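Local coordinates for acid phosphatase (Bacillus anthracis, PDB 2I33), which hydrolyses phosphate monoesters at acid pH as a magnesium-dependent class C acid phosphatase of the HAD superfamily, at the interface of chains A and B. Residues are numbered along the deposited sequence; one frame, centred on the assembly and turned at random. Chains: chain A/B, Acid phosphatase.

The interface of chains A and B. Residues chain A 180-182, 193, 196-197, 216-217, 222, 226; chain B 25-26, 29-32.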
# COMPACT_ATOMS: atom_id res chain seq x y z
N ASP A 180 -3.32 -5.76 -7.28
CA ASP A 180 -2.85 -4.41 -6.97
C ASP A 180 -3.69 -3.35 -7.64
O ASP A 180 -3.45 -2.15 -7.49
CB ASP A 180 -1.42 -4.21 -7.45
CG ASP A 180 -1.30 -4.32 -8.97
OD1 ASP A 180 -1.50 -5.45 -9.47
OD2 ASP A 180 -1.01 -3.28 -9.61
N ASN A 181 -4.67 -3.79 -8.41
CA ASN A 181 -5.49 -2.92 -9.19
C ASN A 181 -6.92 -3.36 -8.92
O ASN A 181 -7.21 -4.55 -8.89
CB ASN A 181 -5.12 -3.14 -10.65
CG ASN A 181 -5.86 -2.22 -11.60
OD1 ASN A 181 -7.01 -1.79 -11.36
ND2 ASN A 181 -5.20 -1.93 -12.72
N LEU A 182 -7.80 -2.41 -8.68
CA LEU A 182 -9.19 -2.74 -8.32
C LEU A 182 -9.82 -3.64 -9.36
O LEU A 182 -10.64 -4.47 -9.02
CB LEU A 182 -10.05 -1.50 -8.15
CG LEU A 182 -9.70 -0.64 -6.94
CD1 LEU A 182 -10.55 0.61 -6.95
CD2 LEU A 182 -9.81 -1.43 -5.68
N VAL A 193 -12.74 8.08 -11.44
CA VAL A 193 -12.12 8.20 -10.13
C VAL A 193 -13.20 8.28 -9.04
O VAL A 193 -13.17 7.52 -8.07
CB VAL A 193 -11.20 9.41 -10.05
CG1 VAL A 193 -10.74 9.66 -8.63
CG2 VAL A 193 -10.01 9.22 -10.99
N ARG A 196 -15.20 4.71 -8.95
CA ARG A 196 -14.42 3.57 -8.44
C ARG A 196 -14.11 3.78 -6.95
O ARG A 196 -14.10 2.84 -6.16
CB ARG A 196 -13.15 3.32 -9.26
CG ARG A 196 -12.05 4.39 -9.18
CD ARG A 196 -11.14 4.29 -10.41
NE ARG A 196 -10.52 2.97 -10.58
CZ ARG A 196 -9.41 2.56 -9.96
NH1 ARG A 196 -8.80 3.33 -9.07
NH2 ARG A 196 -8.95 1.33 -10.18
N ASN A 197 -13.88 5.03 -6.56
CA ASN A 197 -13.60 5.33 -5.15
C ASN A 197 -14.84 5.07 -4.27
O ASN A 197 -14.74 4.46 -3.21
CB ASN A 197 -13.11 6.76 -5.00
CG ASN A 197 -11.69 6.93 -5.53
OD1 ASN A 197 -11.07 5.98 -6.00
ND2 ASN A 197 -11.18 8.15 -5.43
N ASN A 216 0.35 -0.43 -5.32
CA ASN A 216 1.05 -0.09 -6.54
C ASN A 216 0.80 1.36 -6.94
O ASN A 216 -0.11 1.68 -7.70
CB ASN A 216 0.63 -1.01 -7.68
CG ASN A 216 1.33 -0.67 -8.98
OD1 ASN A 216 2.19 0.25 -8.98
ND2 ASN A 216 0.99 -1.37 -10.05
N PRO A 217 1.63 2.25 -6.41
CA PRO A 217 1.52 3.66 -6.77
C PRO A 217 2.23 4.04 -8.05
O PRO A 217 2.32 5.23 -8.35
CB PRO A 217 2.22 4.36 -5.59
CG PRO A 217 3.25 3.38 -5.21
CD PRO A 217 2.68 2.02 -5.40
N TRP A 222 -5.88 3.43 -11.48
CA TRP A 222 -6.04 4.68 -10.77
C TRP A 222 -5.57 5.84 -11.65
O TRP A 222 -6.16 6.91 -11.63
CB TRP A 222 -5.28 4.65 -9.45
CG TRP A 222 -3.82 4.58 -9.59
CD1 TRP A 222 -3.05 3.46 -9.62
CD2 TRP A 222 -2.93 5.69 -9.67
NE1 TRP A 222 -1.72 3.81 -9.72
CE2 TRP A 222 -1.63 5.18 -9.75
CE3 TRP A 222 -3.12 7.07 -9.66
CZ2 TRP A 222 -0.52 6.01 -9.83
CZ3 TRP A 222 -2.01 7.89 -9.75
CH2 TRP A 222 -0.74 7.36 -9.85
N LEU A 226 -7.92 8.69 -14.46
CA LEU A 226 -7.73 10.13 -14.61
C LEU A 226 -7.75 10.58 -16.06
O LEU A 226 -8.10 11.72 -16.35
CB LEU A 226 -6.42 10.57 -13.96
CG LEU A 226 -6.39 10.36 -12.45
CD1 LEU A 226 -4.96 10.47 -12.02
CD2 LEU A 226 -7.24 11.37 -11.72
N LEU B 25 -0.57 11.67 -6.09
CA LEU B 25 -1.79 11.53 -6.85
C LEU B 25 -2.43 10.19 -6.53
O LEU B 25 -3.64 10.08 -6.33
CB LEU B 25 -1.48 11.69 -8.34
CG LEU B 25 -2.66 11.79 -9.29
CD1 LEU B 25 -3.47 13.07 -9.03
CD2 LEU B 25 -2.12 11.78 -10.71
N TRP B 26 -1.61 9.15 -6.43
CA TRP B 26 -2.13 7.83 -6.04
C TRP B 26 -2.75 7.92 -4.64
O TRP B 26 -3.88 7.48 -4.39
CB TRP B 26 -1.01 6.80 -6.04
CG TRP B 26 -1.46 5.41 -5.65
CD1 TRP B 26 -2.04 4.47 -6.45
CD2 TRP B 26 -1.40 4.82 -4.34
NE1 TRP B 26 -2.31 3.33 -5.73
CE2 TRP B 26 -1.93 3.52 -4.44
CE3 TRP B 26 -0.90 5.24 -3.10
CZ2 TRP B 26 -1.99 2.64 -3.34
CZ3 TRP B 26 -0.98 4.39 -2.01
CH2 TRP B 26 -1.52 3.10 -2.13
N THR B 29 -6.07 10.07 -4.75
CA THR B 29 -7.14 9.74 -5.66
C THR B 29 -7.40 8.27 -5.85
O THR B 29 -8.48 7.91 -6.28
CB THR B 29 -6.96 10.38 -7.05
OG1 THR B 29 -5.94 9.69 -7.78
CG2 THR B 29 -6.63 11.87 -6.91
N ALA B 30 -6.41 7.42 -5.62
CA ALA B 30 -6.55 6.02 -6.00
C ALA B 30 -7.52 5.31 -5.06
O ALA B 30 -7.33 5.28 -3.84
CB ALA B 30 -5.22 5.31 -6.01
N GLY B 31 -8.51 4.67 -5.65
CA GLY B 31 -9.36 3.78 -4.90
C GLY B 31 -8.57 2.68 -4.22
O GLY B 31 -8.94 2.19 -3.14
N GLU B 32 -7.48 2.23 -4.85
CA GLU B 32 -6.63 1.17 -4.32
C GLU B 32 -6.07 1.60 -2.99
O GLU B 32 -5.97 0.81 -2.06
CB GLU B 32 -5.48 0.84 -5.27
CG GLU B 32 -5.92 0.11 -6.52
CD GLU B 32 -6.54 0.96 -7.66
OE1 GLU B 32 -6.78 2.19 -7.51
OE2 GLU B 32 -6.81 0.34 -8.71
O HOH W 1 -2.62 0.92 -7.51
O HOH W 2 -9.37 5.98 -8.25
O HOH W 3 -7.21 7.54 -9.15
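The end of helix 21-29, the turn at B:Ala30 and the start of helix 31-54 of chain B settle against chain A's helices 193-202 and 221-226, the short 3-10 helix at 182-184 and the loops at 180-181 and 216-217. This patch belongs to a two-fold interface, possibly that of a dimer in solution, and includes magnesium ligand A:Asp180, so the partner borders the active-site region. B:Glu32, bent at chi2 (80°), carries the polar half. A:Arg196 grips the carboxylate of B:Glu32 end-on: NH1 donates to the syn lone pair of OE1 (2.8 Å), and NH2 forms a salt bridge to OE2, also 2.8 Å. The guanidinium and carboxylate planes are turned 31° apart. The backbone N of A:Leu182 gives B:Glu32 OE2 a second, nearly straight hydrogen bond (2.9 Å) from above the carboxylate plane, fixing the group's rotation; these donors would probably favour the charged form. A:Leu182 CD1 lies over one guanidinium face. The amide ND2 of A:Asn197 donates to the carbonyl O of B:Thr29, the last residue of helix 21-29 (2.8 Å), while water 2 links that carbonyl to A:Asn197 OD1, A:Arg196 NH1 and B:Gly31 N. In the apolar half, B:Trp26, its CG anti to the backbone N, drives its indole edge into the face of A:Trp222, planes 81° apart, with CD1 3.3 Å from A:Trp222 NE1. A:Pro217 CA lies over the five-membered ring of B:Trp26 in a CH-pi contact, and B:Ala30 CB abuts A:Trp222 CB. A:Leu226 CD1 and B:Leu25 CD2 meet tip to tip, tightly, at 3.4 Å. Water 1 bridges B:Trp26 NE1 to the carbonyl O of A:Asn216, 2.6 Å from that oxygen.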